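Local coordinates for protein D-glycero-D-manno-heptose 1-phosphate kinase (Bacteroides thetaiotaomicron, PDB 3K85) that probably transfers a phosphate group from ATP to D-glycero-D-manno-heptose 1-phosphate, at residues A[85-88]-A[89-92]; A[125-128]-A[129-133]; A[144-147]-A[148-152]; A[160-163]-A[164-168]. All coordinates share one frame; numbering follows the deposited sequence.

Interaction 1 of 4, residues A[85-88]-A[89-92]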
loop_
_atom_site.group_PDB
_atom_site.type_symbol
_atom_site.label_atom_id
_atom_site.label_comp_id
_atom_site.label_asym_id
_atom_site.label_seq_id
_atom_site.Cartn_x
_atom_site.Cartn_y
_atom_site.Cartn_z
ATOM N N TYR A 85 -11.737 -2.147 29.531
ATOM C CA TYR A 85 -13.069 -1.909 30.060
ATOM C C TYR A 85 -13.161 -0.575 30.814
ATOM O O TYR A 85 -14.133 0.167 30.658
ATOM C CB TYR A 85 -13.477 -3.039 31.001
ATOM C CG TYR A 85 -14.791 -2.773 31.681
ATOM C CD1 TYR A 85 -15.985 -2.878 30.980
ATOM C CD2 TYR A 85 -14.840 -2.346 33.013
ATOM C CE1 TYR A 85 -17.200 -2.561 31.576
ATOM C CE2 TYR A 85 -16.052 -2.025 33.621
ATOM C CZ TYR A 85 -17.225 -2.131 32.896
ATOM O OH TYR A 85 -18.431 -1.780 33.460
ATOM N N ASN A 86 -12.159 -0.266 31.635
ATOM C CA ASN A 86 -12.191 0.984 32.397
ATOM C C ASN A 86 -12.130 2.206 31.477
ATOM O O ASN A 86 -12.967 3.125 31.572
ATOM C CB ASN A 86 -11.039 1.029 33.414
ATOM C CG ASN A 86 -11.225 0.033 34.559
ATOM O OD1 ASN A 86 -12.350 -0.327 34.910
ATOM N ND2 ASN A 86 -10.121 -0.399 35.150
ATOM N N ARG A 87 -11.140 2.193 30.585
ATOM C CA ARG A 87 -10.918 3.263 29.625
ATOM C C ARG A 87 -12.170 3.554 28.806
ATOM O O ARG A 87 -12.503 4.719 28.587
ATOM C CB ARG A 87 -9.772 2.883 28.685
ATOM C CG ARG A 87 -9.114 4.058 27.973
ATOM C CD ARG A 87 -8.227 4.851 28.929
ATOM N NE ARG A 87 -7.233 5.639 28.205
ATOM C CZ ARG A 87 -7.540 6.673 27.438
ATOM N NH1 ARG A 87 -8.811 7.039 27.317
ATOM N NH2 ARG A 87 -6.589 7.318 26.772
ATOM N N ILE A 88 -12.859 2.503 28.353
ATOM C CA ILE A 88 -14.075 2.669 27.551
ATOM C C ILE A 88 -15.219 3.214 28.399
ATOM O O ILE A 88 -16.035 4.016 27.924
ATOM C CB ILE A 88 -14.549 1.318 26.873
ATOM C CG1 ILE A 88 -13.523 0.833 25.840
ATOM C CG2 ILE A 88 -15.876 1.528 26.151
ATOM C CD1 ILE A 88 -13.233 1.845 24.747
ATOM N N ILE A 89 -15.298 2.773 29.652
ATOM C CA ILE A 89 -16.361 3.273 30.532
ATOM C C ILE A 89 -16.157 4.767 30.766
ATOM O O ILE A 89 -17.120 5.532 30.759
ATOM C CB ILE A 89 -16.380 2.552 31.910
ATOM C CG1 ILE A 89 -16.740 1.074 31.726
ATOM C CG2 ILE A 89 -17.408 3.220 32.833
ATOM C CD1 ILE A 89 -18.148 0.843 31.204
ATOM N N ARG A 90 -14.900 5.174 30.957
ATOM C CA ARG A 90 -14.570 6.575 31.182
ATOM C C ARG A 90 -14.758 7.445 29.945
ATOM O O ARG A 90 -15.553 8.386 29.951
ATOM C CB ARG A 90 -13.123 6.725 31.654
ATOM C CG ARG A 90 -12.857 6.167 33.026
ATOM C CD ARG A 90 -11.710 6.912 33.656
ATOM N NE ARG A 90 -10.471 6.745 32.912
ATOM C CZ ARG A 90 -9.747 5.631 32.915
ATOM N NH1 ARG A 90 -10.145 4.581 33.631
ATOM N NH2 ARG A 90 -8.622 5.570 32.212
ATOM N N ASP A 91 -14.014 7.128 28.891
ATOM C CA ASP A 91 -14.078 7.885 27.651
ATOM C C ASP A 91 -15.471 8.107 27.102
ATOM O O ASP A 91 -15.748 9.143 26.506
ATOM C CB ASP A 91 -13.212 7.222 26.585
ATOM C CG ASP A 91 -11.749 7.548 26.759
ATOM O OD1 ASP A 91 -11.422 8.286 27.717
ATOM O OD2 ASP A 91 -10.929 7.074 25.946
ATOM N N TYR A 92 -16.359 7.148 27.302
ATOM C CA TYR A 92 -17.705 7.301 26.790
ATOM C C TYR A 92 -18.750 7.554 27.881
ATOM O O TYR A 92 -19.955 7.613 27.597
ATOM C CB TYR A 92 -18.043 6.081 25.918
ATOM C CG TYR A 92 -17.134 6.026 24.713
ATOM C CD1 TYR A 92 -17.373 6.848 23.607
ATOM C CD2 TYR A 92 -15.956 5.277 24.733
ATOM C CE1 TYR A 92 -16.465 6.935 22.559
ATOM C CE2 TYR A 92 -15.037 5.356 23.690
ATOM C CZ TYR A 92 -15.298 6.193 22.607
ATOM O OH TYR A 92 -14.384 6.330 21.591
HETATM O O HOH W 1 -8.891 8.421 24.908
#

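Interaction 2 of 4, residues A[125-128]-A[129-133]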
loop_
_atom_site.group_PDB
_atom_site.type_symbol
_atom_site.label_atom_id
_atom_site.label_comp_id
_atom_site.label_asym_id
_atom_site.label_seq_id
_atom_site.Cartn_x
_atom_site.Cartn_y
_atom_site.Cartn_z
ATOM N N LYS A 125 -11.415 -3.906 19.846
ATOM C CA LYS A 125 -12.267 -4.199 18.713
ATOM C C LYS A 125 -13.571 -4.847 19.153
ATOM O O LYS A 125 -14.640 -4.533 18.610
ATOM C CB LYS A 125 -11.534 -5.088 17.709
ATOM C CG LYS A 125 -11.086 -4.348 16.455
ATOM C CD LYS A 125 -12.297 -3.736 15.745
ATOM C CE LYS A 125 -11.936 -3.181 14.381
ATOM N NZ LYS A 125 -10.754 -2.284 14.471
ATOM N N ALA A 126 -13.511 -5.742 20.138
ATOM C CA ALA A 126 -14.741 -6.378 20.595
ATOM C C ALA A 126 -15.645 -5.303 21.182
ATOM O O ALA A 126 -16.828 -5.254 20.863
ATOM C CB ALA A 126 -14.445 -7.446 21.635
ATOM N N PHE A 127 -15.087 -4.432 22.026
ATOM C CA PHE A 127 -15.881 -3.355 22.620
ATOM C C PHE A 127 -16.435 -2.411 21.549
ATOM O O PHE A 127 -17.618 -2.045 21.594
ATOM C CB PHE A 127 -15.060 -2.564 23.656
ATOM C CG PHE A 127 -15.035 -3.205 25.024
ATOM C CD1 PHE A 127 -16.150 -3.146 25.858
ATOM C CD2 PHE A 127 -13.910 -3.899 25.467
ATOM C CE1 PHE A 127 -16.141 -3.769 27.113
ATOM C CE2 PHE A 127 -13.894 -4.523 26.710
ATOM C CZ PHE A 127 -15.013 -4.456 27.534
ATOM N N ILE A 128 -15.598 -2.033 20.584
ATOM C CA ILE A 128 -16.048 -1.142 19.511
ATOM C C ILE A 128 -17.232 -1.767 18.769
ATOM O O ILE A 128 -18.258 -1.117 18.548
ATOM C CB ILE A 128 -14.912 -0.868 18.503
ATOM C CG1 ILE A 128 -13.756 -0.156 19.212
ATOM C CG2 ILE A 128 -15.448 -0.064 17.320
ATOM C CD1 ILE A 128 -12.488 -0.029 18.382
ATOM N N GLU A 129 -17.084 -3.032 18.384
ATOM C CA GLU A 129 -18.146 -3.766 17.692
ATOM C C GLU A 129 -19.380 -3.824 18.601
ATOM O O GLU A 129 -20.508 -3.550 18.188
ATOM C CB GLU A 129 -17.659 -5.188 17.394
ATOM C CG GLU A 129 -18.590 -6.019 16.545
ATOM C CD GLU A 129 -18.842 -5.398 15.189
ATOM O OE1 GLU A 129 -17.869 -4.923 14.561
ATOM O OE2 GLU A 129 -20.016 -5.394 14.752
ATOM N N TRP A 130 -19.130 -4.193 19.848
ATOM C CA TRP A 130 -20.138 -4.309 20.900
ATOM C C TRP A 130 -20.930 -2.993 21.082
ATOM O O TRP A 130 -22.150 -2.959 20.916
ATOM C CB TRP A 130 -19.384 -4.720 22.184
ATOM C CG TRP A 130 -20.079 -4.727 23.537
ATOM C CD1 TRP A 130 -19.458 -4.662 24.769
ATOM C CD2 TRP A 130 -21.475 -4.846 23.806
ATOM N NE1 TRP A 130 -20.383 -4.735 25.776
ATOM C CE2 TRP A 130 -21.629 -4.849 25.216
ATOM C CE3 TRP A 130 -22.614 -4.953 23.001
ATOM C CZ2 TRP A 130 -22.881 -4.951 25.830
ATOM C CZ3 TRP A 130 -23.860 -5.056 23.613
ATOM C CH2 TRP A 130 -23.980 -5.054 25.014
ATOM N N LEU A 131 -20.229 -1.903 21.380
ATOM C CA LEU A 131 -20.899 -0.628 21.636
ATOM C C LEU A 131 -20.927 0.398 20.489
ATOM O O LEU A 131 -21.097 1.593 20.737
ATOM C CB LEU A 131 -20.269 0.009 22.878
ATOM C CG LEU A 131 -19.948 -0.988 24.005
ATOM C CD1 LEU A 131 -18.984 -0.366 24.993
ATOM C CD2 LEU A 131 -21.218 -1.427 24.687
ATOM N N SER A 132 -20.783 -0.063 19.248
ATOM C CA SER A 132 -20.786 0.828 18.084
ATOM C C SER A 132 -20.013 2.121 18.346
ATOM O O SER A 132 -20.505 3.215 18.069
ATOM C CB SER A 132 -22.218 1.179 17.680
ATOM O OG SER A 132 -22.951 0.018 17.332
ATOM N N LEU A 133 -18.803 1.983 18.878
ATOM C CA LEU A 133 -17.958 3.130 19.193
ATOM C C LEU A 133 -17.346 3.765 17.948
ATOM O O LEU A 133 -16.952 3.075 17.014
ATOM C CB LEU A 133 -16.835 2.702 20.143
ATOM C CG LEU A 133 -17.273 2.003 21.433
ATOM C CD1 LEU A 133 -16.056 1.502 22.166
ATOM C CD2 LEU A 133 -18.065 2.964 22.301
#

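Interaction 3 of 4, residues A[144-147]-A[148-152]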
loop_
_atom_site.group_PDB
_atom_site.type_symbol
_atom_site.label_atom_id
_atom_site.label_comp_id
_atom_site.label_asym_id
_atom_site.label_seq_id
_atom_site.Cartn_x
_atom_site.Cartn_y
_atom_site.Cartn_z
ATOM N N ALA A 144 -4.996 2.231 22.195
ATOM C CA ALA A 144 -4.378 1.010 22.689
ATOM C C ALA A 144 -3.023 1.314 23.310
ATOM O O ALA A 144 -2.666 0.754 24.347
ATOM C CB ALA A 144 -4.223 -0.006 21.551
ATOM N N TYR A 145 -2.268 2.198 22.663
ATOM C CA TYR A 145 -0.955 2.585 23.154
ATOM C C TYR A 145 -1.124 3.302 24.482
ATOM O O TYR A 145 -0.322 3.127 25.400
ATOM C CB TYR A 145 -0.273 3.529 22.170
ATOM C CG TYR A 145 1.096 3.999 22.610
ATOM C CD1 TYR A 145 2.217 3.184 22.458
ATOM C CD2 TYR A 145 1.273 5.270 23.162
ATOM C CE1 TYR A 145 3.490 3.624 22.838
ATOM C CE2 TYR A 145 2.538 5.725 23.551
ATOM C CZ TYR A 145 3.645 4.899 23.383
ATOM O OH TYR A 145 4.904 5.350 23.742
ATOM N N GLU A 146 -2.172 4.110 24.583
ATOM C CA GLU A 146 -2.412 4.852 25.806
ATOM C C GLU A 146 -2.863 3.986 26.976
ATOM O O GLU A 146 -2.439 4.220 28.111
ATOM C CB GLU A 146 -3.409 5.984 25.550
ATOM C CG GLU A 146 -2.716 7.243 25.048
ATOM C CD GLU A 146 -3.676 8.364 24.731
ATOM O OE1 GLU A 146 -4.563 8.642 25.567
ATOM O OE2 GLU A 146 -3.535 8.974 23.647
ATOM N N ILE A 147 -3.700 2.985 26.713
ATOM C CA ILE A 147 -4.162 2.108 27.781
ATOM C C ILE A 147 -3.003 1.285 28.313
ATOM O O ILE A 147 -2.789 1.188 29.519
ATOM C CB ILE A 147 -5.230 1.124 27.298
ATOM C CG1 ILE A 147 -6.523 1.857 26.971
ATOM C CG2 ILE A 147 -5.490 0.073 28.368
ATOM C CD1 ILE A 147 -7.544 0.965 26.279
ATOM N N GLU A 148 -2.249 0.698 27.396
ATOM C CA GLU A 148 -1.129 -0.154 27.756
ATOM C C GLU A 148 0.061 0.593 28.351
ATOM O O GLU A 148 0.530 0.263 29.435
ATOM C CB GLU A 148 -0.708 -0.950 26.518
ATOM C CG GLU A 148 0.572 -1.763 26.635
ATOM C CD GLU A 148 0.730 -2.746 25.474
ATOM O OE1 GLU A 148 0.225 -2.444 24.365
ATOM O OE2 GLU A 148 1.367 -3.809 25.666
ATOM N N ARG A 149 0.533 1.606 27.641
ATOM C CA ARG A 149 1.689 2.379 28.068
ATOM C C ARG A 149 1.496 3.328 29.256
ATOM O O ARG A 149 2.388 3.434 30.096
ATOM C CB ARG A 149 2.240 3.140 26.860
ATOM C CG ARG A 149 2.717 2.216 25.734
ATOM C CD ARG A 149 4.069 1.596 26.073
ATOM N NE ARG A 149 4.148 0.161 25.787
ATOM C CZ ARG A 149 4.049 -0.380 24.576
ATOM N NH1 ARG A 149 3.859 0.388 23.517
ATOM N NH2 ARG A 149 4.161 -1.693 24.422
ATOM N N LYS A 150 0.356 4.012 29.333
ATOM C CA LYS A 150 0.103 4.938 30.436
ATOM C C LYS A 150 -0.731 4.274 31.536
ATOM O O LYS A 150 -0.221 3.978 32.618
ATOM C CB LYS A 150 -0.636 6.199 29.950
ATOM C CG LYS A 150 -0.099 6.867 28.672
ATOM C CD LYS A 150 1.363 7.326 28.753
ATOM C CE LYS A 150 1.757 8.061 27.462
ATOM N NZ LYS A 150 3.204 8.435 27.332
ATOM N N ASP A 151 -2.012 4.043 31.251
ATOM C CA ASP A 151 -2.943 3.424 32.195
ATOM C C ASP A 151 -2.425 2.200 32.943
ATOM O O ASP A 151 -2.794 1.973 34.096
ATOM C CB ASP A 151 -4.226 3.045 31.471
ATOM C CG ASP A 151 -5.059 4.244 31.109
ATOM O OD1 ASP A 151 -4.475 5.339 30.953
ATOM O OD2 ASP A 151 -6.293 4.091 30.972
ATOM N N LEU A 152 -1.580 1.410 32.292
ATOM C CA LEU A 152 -1.038 0.205 32.911
ATOM C C LEU A 152 0.466 0.288 33.160
ATOM O O LEU A 152 1.070 -0.664 33.657
ATOM C CB LEU A 152 -1.359 -1.013 32.035
ATOM C CG LEU A 152 -2.843 -1.321 31.832
ATOM C CD1 LEU A 152 -2.989 -2.381 30.764
ATOM C CD2 LEU A 152 -3.469 -1.794 33.134
#

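Interaction 4 of 4, residues A[160-163]-A[164-168]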
loop_
_atom_site.group_PDB
_atom_site.type_symbol
_atom_site.label_atom_id
_atom_site.label_comp_id
_atom_site.label_asym_id
_atom_site.label_seq_id
_atom_site.Cartn_x
_atom_site.Cartn_y
_atom_site.Cartn_z
ATOM N N ASP A 160 3.766 -2.150 17.493
ATOM C CA ASP A 160 2.828 -3.223 17.828
ATOM C C ASP A 160 1.358 -2.842 17.798
ATOM O O ASP A 160 0.542 -3.556 17.218
ATOM C CB ASP A 160 3.141 -3.803 19.212
ATOM C CG ASP A 160 4.513 -4.431 19.282
ATOM O OD1 ASP A 160 5.239 -4.414 18.258
ATOM O OD2 ASP A 160 4.864 -4.941 20.369
ATOM N N GLN A 161 0.999 -1.739 18.433
ATOM C CA GLN A 161 -0.406 -1.349 18.432
ATOM C C GLN A 161 -0.928 -1.089 17.017
ATOM O O GLN A 161 -2.019 -1.532 16.647
ATOM C CB GLN A 161 -0.632 -0.095 19.290
ATOM C CG GLN A 161 -0.532 -0.321 20.798
ATOM C CD GLN A 161 0.899 -0.323 21.315
ATOM O OE1 GLN A 161 1.858 -0.384 20.551
ATOM N NE2 GLN A 161 1.040 -0.258 22.635
ATOM N N TYR A 162 -0.135 -0.379 16.224
ATOM C CA TYR A 162 -0.542 -0.033 14.869
ATOM C C TYR A 162 -0.598 -1.230 13.930
ATOM O O TYR A 162 -1.500 -1.320 13.086
ATOM C CB TYR A 162 0.389 1.049 14.310
ATOM C CG TYR A 162 0.139 2.417 14.906
ATOM C CD1 TYR A 162 -0.764 3.297 14.313
ATOM C CD2 TYR A 162 0.740 2.799 16.106
ATOM C CE1 TYR A 162 -1.073 4.523 14.901
ATOM C CE2 TYR A 162 0.432 4.032 16.708
ATOM C CZ TYR A 162 -0.477 4.881 16.101
ATOM O OH TYR A 162 -0.843 6.066 16.711
ATOM N N ALA A 163 0.357 -2.150 14.066
ATOM C CA ALA A 163 0.368 -3.327 13.209
ATOM C C ALA A 163 -0.920 -4.123 13.442
ATOM O O ALA A 163 -1.624 -4.492 12.500
ATOM C CB ALA A 163 1.586 -4.184 13.506
ATOM N N ALA A 164 -1.253 -4.350 14.705
ATOM C CA ALA A 164 -2.443 -5.118 15.032
ATOM C C ALA A 164 -3.730 -4.535 14.462
ATOM O O ALA A 164 -4.560 -5.270 13.920
ATOM C CB ALA A 164 -2.566 -5.265 16.547
ATOM N N ALA A 165 -3.901 -3.221 14.580
ATOM C CA ALA A 165 -5.114 -2.571 14.095
ATOM C C ALA A 165 -5.186 -2.374 12.581
ATOM O O ALA A 165 -6.275 -2.419 11.998
ATOM C CB ALA A 165 -5.305 -1.215 14.810
ATOM N N PHE A 166 -4.034 -2.152 11.951
ATOM C CA PHE A 166 -3.981 -1.923 10.507
ATOM C C PHE A 166 -3.887 -3.175 9.644
ATOM O O PHE A 166 -4.630 -3.293 8.672
ATOM C CB PHE A 166 -2.840 -0.956 10.179
ATOM C CG PHE A 166 -3.161 0.476 10.516
ATOM C CD1 PHE A 166 -3.632 1.355 9.534
ATOM C CD2 PHE A 166 -3.029 0.943 11.828
ATOM C CE1 PHE A 166 -3.962 2.678 9.853
ATOM C CE2 PHE A 166 -3.355 2.259 12.158
ATOM C CZ PHE A 166 -3.824 3.133 11.167
ATOM N N GLY A 167 -2.984 -4.097 9.987
ATOM C CA GLY A 167 -2.839 -5.328 9.223
ATOM C C GLY A 167 -2.043 -5.187 7.939
ATOM O O GLY A 167 -1.909 -4.077 7.406
ATOM N N GLY A 168 -1.512 -6.312 7.453
ATOM C CA GLY A 168 -0.726 -6.343 6.222
ATOM C C GLY A 168 0.731 -5.912 6.364
ATOM O O GLY A 168 1.290 -5.972 7.456
#

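Interaction 1 of 4, residues A[85-88]-A[89-92]
Tyr85 turns its CG away from the backbone N (chi1 174°), while Ile89 sets CG1 on the side of its own N (chi1 -65°), and together these torsions lay the isoleucine branch over one face of the phenol ring. CG1 sits 3.6 Å from the ring centroid in a CH-pi contact, displaced toward the rim, and Ile89 CD1 continues past it to 3.5 Å from Tyr85 OH. An aromatic face suits a slender aliphatic branch one turn on, and the hydroxyl reaches beyond the helix to hydrogen-bond with Met69 O and Lys97 N. Replacing Tyr85 with an alanine would probably leave Ile89 CG1 without the ring face it rests on and those two backbone groups without their shared hydroxyl.

These are the last two turns of helix 79-91, running into Tyr92 just beyond it, in the N-terminal part of the GHMP kinase fold, and i to i+4 backbone bonds run through them, ending with Tyr92 N to Ile88 O at 3.2 Å. On the outer side Arg87, bent at chi2, makes a salt bridge, NH1 to Asp91 OD2 at 2.5 Å. The carboxylate stands almost perpendicular to the guanidinium plane (88°) and meets its edge, and water 1 donates to the same OD2 at 2.7 Å. Arg90 places NH2 3.4 Å from Arg87 CD, with Arg87 CA under one face of its guanidinium. The closeness of the two like charges is probably eased by the acids around them: Asp91, and across on helix 137-151 Glu146 for Arg87 NH2 and Asp151 for Arg90 NH2.

Interaction 2 of 4, residues A[125-128]-A[129-133]
Ile128 and Leu133 make the apolar contact that spans the end of helix 115-131: Ile128 CG1 and Leu133 CD1 approach to 4.1 Å, their side chains crossing at about a right angle. Phe127 supplies the other apolar contacts. Its CD1 lies 3.8 Å from CD1 of Trp130, met at the indole edge, and 4.1 Å from CD1 of Leu131, which comes to the edge of the phenyl ring. The rings of Phe127 and Trp130 are inclined at 37°, neither stacked nor edge-to-face. With its CG anti to the backbone N (chi1 170°), Trp130 sends the indole out over strands 39-47 and 4-15, touching Ile45 and Val4, and Leu131 CD2 lies over one of its faces, toward the rim.

The hydrogen bonds are all backbone. Glu129, Trp130 and Leu131 donate to the carbonyls four residues back, Leu131 N reaching Phe127 O at 2.6 Å in a nearly straight bond. Ser132 then takes a positive phi (41°), and Leu133 N bonds Ile128 O at 3.2 Å, five residues back and on a lone pair in the carbonyl plane.

That is a Schellman motif with its characteristic apolar pair: the i to i+5 bond uses the Ile128 carbonyl as Leu133 folds back onto Ile128, closing the turn with apolar side chains beside Ile88 of helix 79-91.

Interaction 3 of 4, residues A[144-147]-A[148-152]
Arg149 CG rests over one face of the Tyr145 ring, 3.5 Å from its centroid and 22° off the normal, in a CH-pi contact. The arginine chain bends at chi2 and chi3, which curls the guanidinium back to the same ring: NH1 lies 3.3 Å from Tyr145 CE1, with that carbon at the guanidinium edge and the two planes 73° apart. The methylene part of the arginine therefore does the face packing, while the charged end stands against the ring at a steep angle. A serine in place of Tyr145 is likely to leave Arg149 CG without its aromatic support and the bent arginine chain freer to swing.

Beneath this pair, Arg149 N donates to Tyr145 O at 2.8 Å, and CB and CG of the arginine press close to the same oxygen. Beyond it the helix widens into a pi-type turn. Glu146 O accepts from both Lys150 N and Asp151 N, at 3.1 and 3.2 Å, the first donor well above the carbonyl plane. Leu152 brings CD1 to 4.2 Å from Ile147 CG2, giving the end of helix 137-151 an apolar side that rests on helix 79-91, where Leu152 touches Leu80.

Glu148, extended beyond CG, reaches helix 115-131, where OE1 bonds Ser117 OG and OE2 bonds Ser116 OG. Its OE2 is also 3.7 Å from Arg149 NH2, a long ion pair to which no N-H points, so the attraction there is probably electrostatic only, whereas the serine hydroxyls give this buried carboxylate its directional bonds.

Interaction 4 of 4, residues A[160-163]-A[164-168]
Tyr162 O accepts from Phe166 N at 2.9 Å and is also met by the edge of the Phe166 ring, with CD2 only 3.0 Å from that oxygen. Three more carbonyls are satisfied by the residue four places on. Asp160 O takes the N-H of Ala164 at 3.2 Å, Gln161 O that of Ala165, and Ala163 O that of Gly167 at 2.9 Å. This is the C-terminal end of helix 159-166, in the N-terminal region of the GHMP kinase fold, stopped at Gly167 by a positive phi (79°), which glycine adopts readily. Gly168 N is satisfied in its turn by Thr36 OG1, and Asp160 OD1 by a salt bridge to Arg11.

The side chains of Tyr162 and Phe166 lie side by side and point the same way, Tyr162 CD1 meeting Phe166 CE2 at 3.5 Å, while Ala163, Ala164 and Ala165 keep the rest of the helix slim enough for close neighbours. Ala164 touches Thr118 and Val121 of helix 115-131. On the aromatic side Phe166 meets Tyr138 edge-to-face and, with Tyr162, spans from Ser141 of helix 137-151 to Val182 of strand 179-185.

How the interactions relate
Following the chain from the N terminus, the four contacts come strictly in series, neither nesting nor crossing, and each lies within the last turns of its own helix, so none closes a long loop. Interaction 1 ends helix 79-91 and interaction 2 helix 115-131; they meet through Ile88 with Leu131 and Leu133, and through Tyr85 with Phe127. Interaction 3, at the end of helix 137-151, joins interaction 1 by two salt bridges and by Arg87 packing on Ile147. Interaction 4 finishes helix 159-166, leads into strand 169-175 and touches interaction 3 where Gln161 packs on Ala144; its centre is about 22 Å from that of interaction 1.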